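Side-chain contacts in competence/damage-inducible protein CinA (Agrobacterium tumefaciens, PDB 2A9S), which is of unknown function but carries the CinA competence/damage family domain, whose bacterial relatives include nicotinamide mononucleotide deamidases, an activity it may share: residues Arg15-Ile18 and Thr19-Pro23; Ala42-Ile46 and Ala47-Ala51; Tyr60-Asp63 and Ala64-Asp67; Val82-Gln85 and Thr86-Met90; Val155-Ala158 and Leu159-Ile163. All coordinates share one frame; numbering follows the deposited sequence.

Interaction 1: Arg15-Ile18 and Thr19-Pro23; sequences RRII and TDFTP
T19 OG1 donates to R15 O at 2.7 Å, while T19 N reaches the same carbonyl from the opposite face of its plane. One turn on, I18 O is gripped in the same way by T22 N and by T22 OG1, the hydroxyl at 2.8 Å. Both threonines turn the hydroxyl back beside their own backbone N (chi1 -56° in T19), which lets it bond to the carbonyl four residues earlier. On the adjoining flank R16 and D20 form an i to i+4 salt bridge: R16 NE meets D20 OD2 at 3.3 Å, a straight but weak bond in the guanidinium plane, with the carboxylate turned 88° to it. Water 1 widens the grip, accepting from R16 NH2 and donating to D20 OD2 at 2.7 Å. All of this lies on helix 8-24, kinked at P23, whose N has no bond to the preceding turn. R15 turns its polar end away to a salt bridge with E11. The buried side is apolar: I17 CG2 sits 3.9 Å from the centroid of the F21 ring, over the face, a CH-pi contact. The F21 ring also meets that of F102, while I17 packs on I163 of helix 147-167.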
loop_
_atom_site.group_PDB
_atom_site.type_symbol
_atom_site.label_atom_id
_atom_site.label_comp_id
_atom_site.label_asym_id
_atom_site.label_seq_id
_atom_site.Cartn_x
_atom_site.Cartn_y
_atom_site.Cartn_z
ATOM N N ARG A 15 -16.541 1.807 -3.122
ATOM C CA ARG A 15 -17.288 2.553 -4.141
ATOM C C ARG A 15 -18.040 3.702 -3.482
ATOM O O ARG A 15 -18.059 4.793 -4.043
ATOM C CB ARG A 15 -18.287 1.646 -4.873
ATOM C CG ARG A 15 -18.791 2.260 -6.209
ATOM C CD ARG A 15 -19.441 1.225 -7.112
ATOM N NE ARG A 15 -18.515 0.139 -7.480
ATOM C CZ ARG A 15 -17.551 0.232 -8.401
ATOM N NH1 ARG A 15 -16.772 -0.816 -8.650
ATOM N NH2 ARG A 15 -17.352 1.354 -9.082
ATOM N N ARG A 16 -18.622 3.463 -2.291
ATOM C CA ARG A 16 -19.365 4.495 -1.550
ATOM C C ARG A 16 -18.435 5.669 -1.189
ATOM O O ARG A 16 -18.778 6.841 -1.375
ATOM C CB ARG A 16 -20.056 3.916 -0.305
ATOM C CG ARG A 16 -20.515 5.012 0.642
ATOM C CD ARG A 16 -21.651 4.595 1.538
ATOM N NE ARG A 16 -22.094 5.739 2.340
ATOM C CZ ARG A 16 -22.819 5.621 3.452
ATOM N NH1 ARG A 16 -23.167 4.417 3.886
ATOM N NH2 ARG A 16 -23.176 6.701 4.140
ATOM N N ILE A 17 -17.233 5.342 -0.732
ATOM C CA ILE A 17 -16.269 6.368 -0.349
ATOM C C ILE A 17 -15.893 7.235 -1.568
ATOM O O ILE A 17 -15.899 8.472 -1.476
ATOM C CB ILE A 17 -15.032 5.747 0.308
ATOM C CG1 ILE A 17 -15.432 5.160 1.692
ATOM C CG2 ILE A 17 -13.916 6.776 0.439
ATOM C CD1 ILE A 17 -14.408 4.122 2.224
ATOM N N ILE A 18 -15.564 6.596 -2.692
ATOM C CA ILE A 18 -15.151 7.349 -3.885
ATOM C C ILE A 18 -16.343 8.204 -4.346
ATOM O O ILE A 18 -16.173 9.386 -4.662
ATOM C CB ILE A 18 -14.647 6.422 -5.017
ATOM C CG1 ILE A 18 -13.453 5.554 -4.542
ATOM C CG2 ILE A 18 -14.253 7.216 -6.244
ATOM C CD1 ILE A 18 -12.340 6.290 -3.840
ATOM N N THR A 19 -17.536 7.608 -4.327
ATOM C CA THR A 19 -18.728 8.292 -4.810
ATOM C C THR A 19 -19.073 9.528 -3.949
ATOM O O THR A 19 -19.381 10.588 -4.475
ATOM C CB THR A 19 -19.906 7.308 -4.923
ATOM O OG1 THR A 19 -19.518 6.203 -5.770
ATOM C CG2 THR A 19 -21.094 8.002 -5.551
ATOM N N ASP A 20 -18.983 9.369 -2.631
ATOM C CA ASP A 20 -19.301 10.432 -1.672
ATOM C C ASP A 20 -18.230 11.521 -1.640
ATOM O O ASP A 20 -18.548 12.723 -1.630
ATOM C CB ASP A 20 -19.502 9.846 -0.267
ATOM C CG ASP A 20 -20.916 9.297 -0.036
ATOM O OD1 ASP A 20 -21.851 9.554 -0.845
ATOM O OD2 ASP A 20 -21.098 8.616 0.997
ATOM N N PHE A 21 -16.955 11.110 -1.604
ATOM C CA PHE A 21 -15.891 12.062 -1.343
ATOM C C PHE A 21 -15.639 12.924 -2.579
ATOM O O PHE A 21 -15.195 14.066 -2.459
ATOM C CB PHE A 21 -14.610 11.346 -0.919
ATOM C CG PHE A 21 -14.636 10.830 0.502
ATOM C CD1 PHE A 21 -15.828 10.547 1.148
ATOM C CD2 PHE A 21 -13.447 10.591 1.174
ATOM C CE1 PHE A 21 -15.830 10.052 2.459
ATOM C CE2 PHE A 21 -13.446 10.095 2.482
ATOM C CZ PHE A 21 -14.628 9.824 3.116
ATOM N N THR A 22 -15.914 12.385 -3.759
ATOM C CA THR A 22 -15.592 13.150 -4.987
ATOM C C THR A 22 -16.342 14.515 -5.029
ATOM O O THR A 22 -15.690 15.560 -5.161
ATOM C CB THR A 22 -15.778 12.326 -6.289
ATOM O OG1 THR A 22 -14.861 11.196 -6.314
ATOM C CG2 THR A 22 -15.512 13.222 -7.507
ATOM N N PRO A 23 -17.698 14.517 -4.945
ATOM C CA PRO A 23 -18.395 15.825 -4.980
ATOM C C PRO A 23 -18.141 16.715 -3.768
ATOM O O PRO A 23 -18.325 17.933 -3.857
ATOM C CB PRO A 23 -19.884 15.445 -5.056
ATOM C CG PRO A 23 -19.959 14.061 -4.437
ATOM C CD PRO A 23 -18.654 13.393 -4.913
HETATM O O HOH W 1 -23.486 9.181 2.085
#

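Interaction 2: Ala42-Ile46 and Ala47-Ala51; sequences ALTEI and AGSSA
Two successive beta turns carry the chain from the end of helix 38-43 toward strand 53-59: type I from L43 to I46, then type II from I46 to S49. The second is closed by S49 N, which donates to I46 O at 2.9 Å; G48 takes its third corner with a positive phi of 94°. A short 3-10 segment, 49-51, follows. The side chain of S49 turns back into the loop and gives I46 O a second donor, OG at 2.8 Å. OG lies in the carbonyl plane, whereas the S49 N-H comes from above it, so one serine grips the carbonyl twice. A chi1 of 62° places OG between the backbone N and carbonyl carbon of S49, facing the first turn, where it also lies 3.4 Å from T44 CA. I46 leads its far end out of the loop onto A14, R15 and I18 of helix 8-24. The loop also belongs to the dimer interface: E45 makes a salt bridge to R151 of the second subunit and a hydrogen bond to T148 of that subunit. S49 CB also approaches the last carbonyl of helix 38-43, 3.2 Å from L43 O.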
loop_
_atom_site.group_PDB
_atom_site.type_symbol
_atom_site.label_atom_id
_atom_site.label_comp_id
_atom_site.label_asym_id
_atom_site.label_seq_id
_atom_site.Cartn_x
_atom_site.Cartn_y
_atom_site.Cartn_z
ATOM N N ALA A 42 -7.969 -1.732 -2.033
ATOM C CA ALA A 42 -9.418 -1.767 -2.150
ATOM C C ALA A 42 -9.997 -0.449 -2.674
ATOM O O ALA A 42 -10.806 -0.461 -3.579
ATOM C CB ALA A 42 -10.069 -2.193 -0.840
ATOM N N LEU A 43 -9.565 0.678 -2.129
ATOM C CA LEU A 43 -10.045 1.983 -2.610
ATOM C C LEU A 43 -9.724 2.217 -4.090
ATOM O O LEU A 43 -10.540 2.793 -4.839
ATOM C CB LEU A 43 -9.439 3.102 -1.783
ATOM C CG LEU A 43 -10.042 3.183 -0.375
ATOM C CD1 LEU A 43 -9.075 3.967 0.495
ATOM C CD2 LEU A 43 -11.426 3.878 -0.392
ATOM N N THR A 44 -8.550 1.739 -4.524
ATOM C CA THR A 44 -8.104 2.051 -5.879
ATOM C C THR A 44 -8.614 1.005 -6.884
ATOM O O THR A 44 -8.326 1.092 -8.074
ATOM C CB THR A 44 -6.597 2.234 -5.966
ATOM O OG1 THR A 44 -5.947 1.061 -5.495
ATOM C CG2 THR A 44 -6.121 3.413 -5.086
ATOM N N GLU A 45 -9.401 0.032 -6.420
ATOM C CA GLU A 45 -10.174 -0.816 -7.352
ATOM C C GLU A 45 -11.275 -0.015 -8.106
ATOM O O GLU A 45 -11.717 -0.408 -9.192
ATOM C CB GLU A 45 -10.791 -2.003 -6.600
ATOM C CG GLU A 45 -9.778 -3.128 -6.346
ATOM C CD GLU A 45 -9.355 -3.823 -7.657
ATOM O OE1 GLU A 45 -10.186 -4.568 -8.279
ATOM O OE2 GLU A 45 -8.185 -3.645 -8.041
ATOM N N ILE A 46 -11.673 1.118 -7.538
ATOM C CA ILE A 46 -12.768 1.928 -8.047
ATOM C C ILE A 46 -12.325 2.967 -9.092
ATOM O O ILE A 46 -11.441 3.807 -8.834
ATOM C CB ILE A 46 -13.480 2.618 -6.869
ATOM C CG1 ILE A 46 -13.806 1.596 -5.746
ATOM C CG2 ILE A 46 -14.674 3.475 -7.355
ATOM C CD1 ILE A 46 -14.711 0.473 -6.143
ATOM N N ALA A 47 -12.926 2.898 -10.279
ATOM C CA ALA A 47 -12.656 3.905 -11.293
ATOM C C ALA A 47 -13.092 5.273 -10.760
ATOM O O ALA A 47 -14.170 5.411 -10.172
ATOM C CB ALA A 47 -13.348 3.566 -12.611
ATOM N N GLY A 48 -12.218 6.260 -10.926
ATOM C CA GLY A 48 -12.407 7.582 -10.324
ATOM C C GLY A 48 -11.714 7.764 -8.986
ATOM O O GLY A 48 -11.669 8.869 -8.446
ATOM N N SER A 49 -11.151 6.680 -8.445
ATOM C CA SER A 49 -10.455 6.770 -7.153
ATOM C C SER A 49 -9.254 7.752 -7.095
ATOM O O SER A 49 -8.889 8.243 -6.027
ATOM C CB SER A 49 -10.058 5.390 -6.665
ATOM O OG SER A 49 -9.156 4.767 -7.545
ATOM N N SER A 50 -8.673 8.056 -8.252
ATOM C CA SER A 50 -7.561 9.002 -8.342
ATOM C C SER A 50 -7.968 10.390 -7.840
ATOM O O SER A 50 -7.119 11.149 -7.393
ATOM C CB SER A 50 -7.082 9.109 -9.784
ATOM O OG SER A 50 -8.205 9.354 -10.605
ATOM N N ALA A 51 -9.266 10.701 -7.863
ATOM C CA ALA A 51 -9.737 11.990 -7.368
ATOM C C ALA A 51 -9.672 12.084 -5.851
ATOM O O ALA A 51 -9.674 13.193 -5.292
ATOM C CB ALA A 51 -11.169 12.238 -7.824
#

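Interaction 3: Tyr60-Asp63 and Ala64-Asp67; sequences YTND and AKRD
A64 N donates to T61 OG1 at 3.1 Å, the capping bond of an N-cap threonine at the start of helix 62-69. With chi1 at 56°, OG1 of T61 lies between its own backbone N and carbonyl carbon and faces the first turn, where A64 CB also packs against it at 3.3 Å. V53 of the second subunit lies against T61. K65 N continues the turn by bonding to T61 O. The lysine chain runs back past N62 and bends at its last torsion (chi4 70°), which brings NZ to S33 OG and T59 O, its hydrogen-bond partners; N62 OD1 stands farther off, 3.8 Å from NZ. R66 folds back over the first turn, bent at chi3. One face of its guanidinium lies over N62 O, and at its edge NH2 makes a salt bridge with D63 OD1 at 2.8 Å. D63 OD1 lies in the guanidinium plane, yet NH2 meets it from above the carboxylate plane, the two groups being 61° apart. D67 N bonds to D63 O at 2.9 Å, while the D67 carboxylate, through OD2, makes salt bridges to R99 and R55 of the second subunit. D67 CG lies 3.2 Å from D63 O.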
loop_
_atom_site.group_PDB
_atom_site.type_symbol
_atom_site.label_atom_id
_atom_site.label_comp_id
_atom_site.label_asym_id
_atom_site.label_seq_id
_atom_site.Cartn_x
_atom_site.Cartn_y
_atom_site.Cartn_z
ATOM N N TYR A 60 5.257 -1.511 7.623
ATOM C CA TYR A 60 5.186 -2.902 7.993
ATOM C C TYR A 60 6.107 -3.143 9.175
ATOM O O TYR A 60 5.836 -4.011 9.991
ATOM C CB TYR A 60 5.522 -3.817 6.774
ATOM C CG TYR A 60 4.776 -5.150 6.847
ATOM C CD1 TYR A 60 3.366 -5.173 6.920
ATOM C CD2 TYR A 60 5.463 -6.380 6.898
ATOM C CE1 TYR A 60 2.644 -6.388 7.019
ATOM C CE2 TYR A 60 4.743 -7.609 6.992
ATOM C CZ TYR A 60 3.336 -7.595 7.057
ATOM O OH TYR A 60 2.613 -8.769 7.147
ATOM N N THR A 61 7.186 -2.358 9.270
ATOM C CA THR A 61 8.112 -2.391 10.416
ATOM C C THR A 61 7.977 -1.225 11.400
ATOM O O THR A 61 7.437 -0.156 11.083
ATOM C CB THR A 61 9.583 -2.327 9.927
ATOM O OG1 THR A 61 9.747 -1.147 9.122
ATOM C CG2 THR A 61 9.964 -3.547 9.112
ATOM N N ASN A 62 8.529 -1.401 12.591
ATOM C CA ASN A 62 8.632 -0.289 13.546
ATOM C C ASN A 62 9.489 0.915 13.100
ATOM O O ASN A 62 9.142 2.069 13.397
ATOM C CB ASN A 62 9.043 -0.810 14.931
ATOM C CG ASN A 62 7.875 -1.434 15.688
ATOM O OD1 ASN A 62 6.807 -1.723 15.116
ATOM N ND2 ASN A 62 8.064 -1.643 16.979
ATOM N N ASP A 63 10.593 0.641 12.397
ATOM C CA ASP A 63 11.390 1.684 11.733
ATOM C C ASP A 63 10.493 2.520 10.802
ATOM O O ASP A 63 10.496 3.752 10.846
ATOM C CB ASP A 63 12.498 1.057 10.870
ATOM C CG ASP A 63 13.597 0.353 11.680
ATOM O OD1 ASP A 63 14.039 0.877 12.731
ATOM O OD2 ASP A 63 14.071 -0.718 11.210
ATOM N N ALA A 64 9.720 1.844 9.950
ATOM C CA ALA A 64 8.840 2.556 9.032
ATOM C C ALA A 64 7.817 3.459 9.767
ATOM O O ALA A 64 7.582 4.598 9.345
ATOM C CB ALA A 64 8.145 1.568 8.090
ATOM N N LYS A 65 7.221 2.961 10.864
ATOM C CA LYS A 65 6.230 3.739 11.642
ATOM C C LYS A 65 6.867 5.037 12.144
ATOM O O LYS A 65 6.313 6.128 11.978
ATOM C CB LYS A 65 5.637 2.930 12.803
ATOM C CG LYS A 65 4.797 1.709 12.361
ATOM C CD LYS A 65 4.373 0.889 13.562
ATOM C CE LYS A 65 3.505 -0.269 13.142
ATOM N NZ LYS A 65 4.184 -1.346 12.391
ATOM N N ARG A 66 8.073 4.899 12.687
ATOM C CA ARG A 66 8.901 6.045 13.122
ATOM C C ARG A 66 9.247 7.039 11.986
ATOM O O ARG A 66 8.883 8.211 12.093
ATOM C CB ARG A 66 10.172 5.559 13.843
ATOM C CG ARG A 66 9.944 4.941 15.229
ATOM C CD ARG A 66 11.283 4.554 15.930
ATOM N NE ARG A 66 11.945 3.398 15.303
ATOM C CZ ARG A 66 12.013 2.165 15.827
ATOM N NH1 ARG A 66 11.470 1.898 17.011
ATOM N NH2 ARG A 66 12.633 1.188 15.163
ATOM N N ASP A 67 9.899 6.569 10.906
ATOM C CA ASP A 67 10.370 7.410 9.773
ATOM C C ASP A 67 9.275 8.035 8.946
ATOM O O ASP A 67 9.299 9.241 8.646
ATOM C CB ASP A 67 11.216 6.600 8.766
ATOM C CG ASP A 67 12.389 5.907 9.389
ATOM O OD1 ASP A 67 12.785 6.287 10.518
ATOM O OD2 ASP A 67 12.903 4.966 8.734
#

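Interaction 4: Val82-Gln85 and Thr86-Met90; sequences VSRQ and TALQM
S83 OG accepts from T86 N at 3.0 Å, and this bond fixes the tight, buried side of the turn. The serine hydroxyl stands between its own backbone N and carbonyl carbon (chi1 70°), a torsion that turns OG toward T86 N. T86 closes on it: its CB is 3.5 Å from S83 OG, and both hydroxyls, S83 OG and T86 OG1, are hydrogen-bonded to G80 O in the preceding loop. A carbonyl just ahead of the helix is thus held by the cap residue and by a first-turn residue together. S83 is the N-cap of helix 84-96, and A87 N adds a bond to S83 O. A87 and M90 pack on T107 of strand 102-108, seating the helix on the central sheet. The opposite character appears at R84 and L88, toward solvent. R84 runs extended from CG to NE and crosses L88, whose CD1 lies over one face of the guanidinium, offset toward its rim, 3.5 Å from R84 CZ. This is an apolar methyl against a flat cation, with no polar bond between the two side chains. Their backbones are nevertheless firmly tied by L88 N to R84 O at 2.9 Å. Q89 sends its amide elsewhere, OE1 accepting from G72 N, while its CG rests 3.5 Å from Q85 O.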
loop_
_atom_site.group_PDB
_atom_site.type_symbol
_atom_site.label_atom_id
_atom_site.label_comp_id
_atom_site.label_asym_id
_atom_site.label_seq_id
_atom_site.Cartn_x
_atom_site.Cartn_y
_atom_site.Cartn_z
ATOM N N VAL A 82 1.167 -2.747 18.232
ATOM C CA VAL A 82 -0.283 -3.025 18.239
ATOM C C VAL A 82 -0.924 -2.427 19.489
ATOM O O VAL A 82 -0.972 -3.061 20.573
ATOM C CB VAL A 82 -0.588 -4.538 18.128
ATOM C CG1 VAL A 82 -2.125 -4.786 18.137
ATOM C CG2 VAL A 82 0.042 -5.110 16.869
ATOM N N SER A 83 -1.412 -1.201 19.351
ATOM C CA SER A 83 -2.007 -0.474 20.483
ATOM C C SER A 83 -2.859 0.681 19.976
ATOM O O SER A 83 -2.675 1.170 18.849
ATOM C CB SER A 83 -0.894 0.061 21.422
ATOM O OG SER A 83 -0.140 1.126 20.844
ATOM N N ARG A 84 -3.777 1.133 20.820
ATOM C CA ARG A 84 -4.576 2.312 20.540
ATOM C C ARG A 84 -3.652 3.515 20.266
ATOM O O ARG A 84 -3.849 4.248 19.291
ATOM C CB ARG A 84 -5.512 2.561 21.732
ATOM C CG ARG A 84 -6.315 3.823 21.649
ATOM C CD ARG A 84 -6.932 4.157 23.005
ATOM N NE ARG A 84 -7.594 5.450 22.920
ATOM C CZ ARG A 84 -7.032 6.612 23.257
ATOM N NH1 ARG A 84 -5.784 6.643 23.727
ATOM N NH2 ARG A 84 -7.718 7.743 23.123
ATOM N N GLN A 85 -2.622 3.667 21.100
ATOM C CA GLN A 85 -1.682 4.783 20.991
ATOM C C GLN A 85 -0.907 4.828 19.668
ATOM O O GLN A 85 -0.761 5.897 19.067
ATOM C CB GLN A 85 -0.711 4.792 22.182
ATOM C CG GLN A 85 -1.404 5.083 23.531
ATOM C CD GLN A 85 -2.084 3.845 24.175
ATOM O OE1 GLN A 85 -2.068 2.721 23.632
ATOM N NE2 GLN A 85 -2.683 4.064 25.352
ATOM N N THR A 86 -0.394 3.677 19.229
ATOM C CA THR A 86 0.305 3.605 17.947
ATOM C C THR A 86 -0.673 3.936 16.828
ATOM O O THR A 86 -0.333 4.698 15.952
ATOM C CB THR A 86 1.016 2.253 17.731
ATOM O OG1 THR A 86 2.096 2.160 18.678
ATOM C CG2 THR A 86 1.591 2.164 16.307
ATOM N N ALA A 87 -1.902 3.419 16.903
ATOM C CA ALA A 87 -2.903 3.681 15.852
ATOM C C ALA A 87 -3.194 5.169 15.705
ATOM O O ALA A 87 -3.191 5.710 14.587
ATOM C CB ALA A 87 -4.195 2.895 16.104
ATOM N N LEU A 88 -3.438 5.819 16.849
ATOM C CA LEU A 88 -3.660 7.262 16.870
ATOM C C LEU A 88 -2.491 8.039 16.274
ATOM O O LEU A 88 -2.728 8.935 15.470
ATOM C CB LEU A 88 -3.954 7.752 18.289
ATOM C CG LEU A 88 -5.256 7.261 18.915
ATOM C CD1 LEU A 88 -5.287 7.716 20.381
ATOM C CD2 LEU A 88 -6.432 7.829 18.146
ATOM N N GLN A 89 -1.254 7.706 16.631
ATOM C CA GLN A 89 -0.086 8.415 16.083
ATOM C C GLN A 89 0.122 8.186 14.586
ATOM O O GLN A 89 0.451 9.115 13.843
ATOM C CB GLN A 89 1.185 8.085 16.855
ATOM C CG GLN A 89 1.129 8.701 18.247
ATOM C CD GLN A 89 2.433 8.613 18.981
ATOM O OE1 GLN A 89 3.335 7.881 18.590
ATOM N NE2 GLN A 89 2.529 9.350 20.084
ATOM N N MET A 90 -0.097 6.948 14.148
ATOM C CA MET A 90 -0.089 6.635 12.721
ATOM C C MET A 90 -1.112 7.497 11.945
ATOM O O MET A 90 -0.789 8.051 10.879
ATOM C CB MET A 90 -0.380 5.143 12.491
ATOM C CG MET A 90 0.754 4.170 12.876
ATOM S SD MET A 90 0.327 2.384 12.753
ATOM C CE MET A 90 0.145 2.190 10.974
#

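Interaction 5: Val155-Ala158 and Leu159-Ile163; sequences VRTA and LEMLI
R156 leaves the helix with CG opposite its backbone N (chi1 178°), whereas E160 carries CG beside its own N (chi1 -70°) and then extends; the two side chains consequently lie side by side and point the same way. What meets is the aliphatic part of the arginine: R156 CG is 3.5 Å from E160 OE2, while R156 NE stays 5.0 Å from that oxygen. The bend at chi3 carries the guanidinium off to a salt bridge between its NE and D9. E160 is served instead by water 2, which donates to OE1 at 2.7 Å and also bonds T157 OG1 at 2.6 Å. T157 OG1 has further partners in Y142 OH and A153 O. On its other branch T157 CG2 crosses M161, approaching SD at 4.0 Å, and both residues pack on L126 of strand 123-130. V155 and L159 run alongside each other, V155 CG1 to L159 CD1 being 4.0 Å, and face L38, A42 and L43 of helix 38-43. A158, small and buried, packs on V104 and L126 of the sheet. V155, A158, L159 and M161 thus make the apolar side toward the sheet and helix 38-43, while R156 reaches D9 of helix 8-24 and E160 is exposed. Attraction between R156 and E160 is probably modest, since the arginine charge is engaged by D9 and the E160 carboxylate is hydrated.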
loop_
_atom_site.group_PDB
_atom_site.type_symbol
_atom_site.label_atom_id
_atom_site.label_comp_id
_atom_site.label_asym_id
_atom_site.label_seq_id
_atom_site.Cartn_x
_atom_site.Cartn_y
_atom_site.Cartn_z
ATOM N N VAL A 155 -9.800 -4.454 6.438
ATOM C CA VAL A 155 -10.123 -3.558 5.307
ATOM C C VAL A 155 -11.572 -3.097 5.426
ATOM O O VAL A 155 -11.851 -1.888 5.372
ATOM C CB VAL A 155 -9.841 -4.209 3.904
ATOM C CG1 VAL A 155 -10.417 -3.331 2.791
ATOM C CG2 VAL A 155 -8.306 -4.474 3.671
ATOM N N ARG A 156 -12.486 -4.057 5.636
ATOM C CA ARG A 156 -13.897 -3.723 5.814
ATOM C C ARG A 156 -14.104 -2.660 6.923
ATOM O O ARG A 156 -14.708 -1.584 6.708
ATOM C CB ARG A 156 -14.703 -4.988 6.124
ATOM C CG ARG A 156 -16.211 -4.645 6.356
ATOM C CD ARG A 156 -17.036 -5.883 6.640
ATOM N NE ARG A 156 -17.024 -6.789 5.505
ATOM C CZ ARG A 156 -16.397 -7.963 5.498
ATOM N NH1 ARG A 156 -15.774 -8.381 6.602
ATOM N NH2 ARG A 156 -16.408 -8.731 4.402
ATOM N N THR A 157 -13.601 -2.939 8.117
ATOM C CA THR A 157 -13.810 -2.006 9.230
ATOM C C THR A 157 -13.191 -0.633 8.932
ATOM O O THR A 157 -13.793 0.389 9.261
ATOM C CB THR A 157 -13.245 -2.583 10.540
ATOM O OG1 THR A 157 -13.787 -3.902 10.751
ATOM C CG2 THR A 157 -13.568 -1.659 11.732
ATOM N N ALA A 158 -11.994 -0.621 8.332
ATOM C CA ALA A 158 -11.292 0.614 7.954
ATOM C C ALA A 158 -12.184 1.482 7.048
ATOM O O ALA A 158 -12.332 2.709 7.260
ATOM C CB ALA A 158 -10.001 0.252 7.245
ATOM N N LEU A 159 -12.807 0.835 6.062
ATOM C CA LEU A 159 -13.677 1.548 5.113
ATOM C C LEU A 159 -14.949 2.060 5.790
ATOM O O LEU A 159 -15.347 3.210 5.559
ATOM C CB LEU A 159 -13.978 0.672 3.885
ATOM C CG LEU A 159 -12.716 0.246 3.077
ATOM C CD1 LEU A 159 -13.168 -0.533 1.857
ATOM C CD2 LEU A 159 -11.791 1.425 2.658
ATOM N N GLU A 160 -15.540 1.236 6.657
ATOM C CA GLU A 160 -16.686 1.643 7.494
ATOM C C GLU A 160 -16.386 2.901 8.298
ATOM O O GLU A 160 -17.198 3.845 8.338
ATOM C CB GLU A 160 -17.104 0.495 8.427
ATOM C CG GLU A 160 -17.743 -0.663 7.652
ATOM C CD GLU A 160 -17.953 -1.908 8.521
ATOM O OE1 GLU A 160 -17.416 -1.963 9.657
ATOM O OE2 GLU A 160 -18.665 -2.830 8.063
ATOM N N MET A 161 -15.199 2.943 8.898
ATOM C CA MET A 161 -14.766 4.087 9.688
ATOM C C MET A 161 -14.536 5.364 8.887
ATOM O O MET A 161 -14.882 6.457 9.368
ATOM C CB MET A 161 -13.521 3.742 10.505
ATOM C CG MET A 161 -13.791 2.708 11.593
ATOM S SD MET A 161 -12.271 2.116 12.364
ATOM C CE MET A 161 -11.641 3.605 13.159
ATOM N N LEU A 162 -13.938 5.259 7.697
ATOM C CA LEU A 162 -13.810 6.428 6.812
ATOM C C LEU A 162 -15.189 7.035 6.520
ATOM O O LEU A 162 -15.375 8.269 6.590
ATOM C CB LEU A 162 -13.109 6.059 5.504
ATOM C CG LEU A 162 -11.593 5.960 5.612
ATOM C CD1 LEU A 162 -11.018 5.431 4.252
ATOM C CD2 LEU A 162 -11.010 7.316 5.970
ATOM N N ILE A 163 -16.147 6.178 6.191
ATOM C CA ILE A 163 -17.521 6.640 5.961
ATOM C C ILE A 163 -18.070 7.348 7.193
ATOM O O ILE A 163 -18.610 8.455 7.078
ATOM C CB ILE A 163 -18.452 5.499 5.516
ATOM C CG1 ILE A 163 -18.005 4.994 4.149
ATOM C CG2 ILE A 163 -19.952 5.974 5.488
ATOM C CD1 ILE A 163 -18.458 3.564 3.786
HETATM O O HOH W 2 -16.346 -4.234 10.677
#

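The five contacts follow one another along the chain in numerical order and fall into two groups about the mixed five-stranded sheet. Interactions 1, 2 and 5 join helix 8-24, the end of helix 38-43 with the loop after it, and helix 147-167: interaction 1 lies with its centre 9 Å from that of interaction 2 and 13 Å from that of interaction 5, and all three touch one another. Interactions 3 and 4, centres 12 Å apart, form a second group of helix starts, meeting where K65 packs on T86 and M90. Interactions 1 and 3 lie 30 Å apart between centres. Interactions 2 and 3 both touch the second subunit, so dimer contacts draw on both groups.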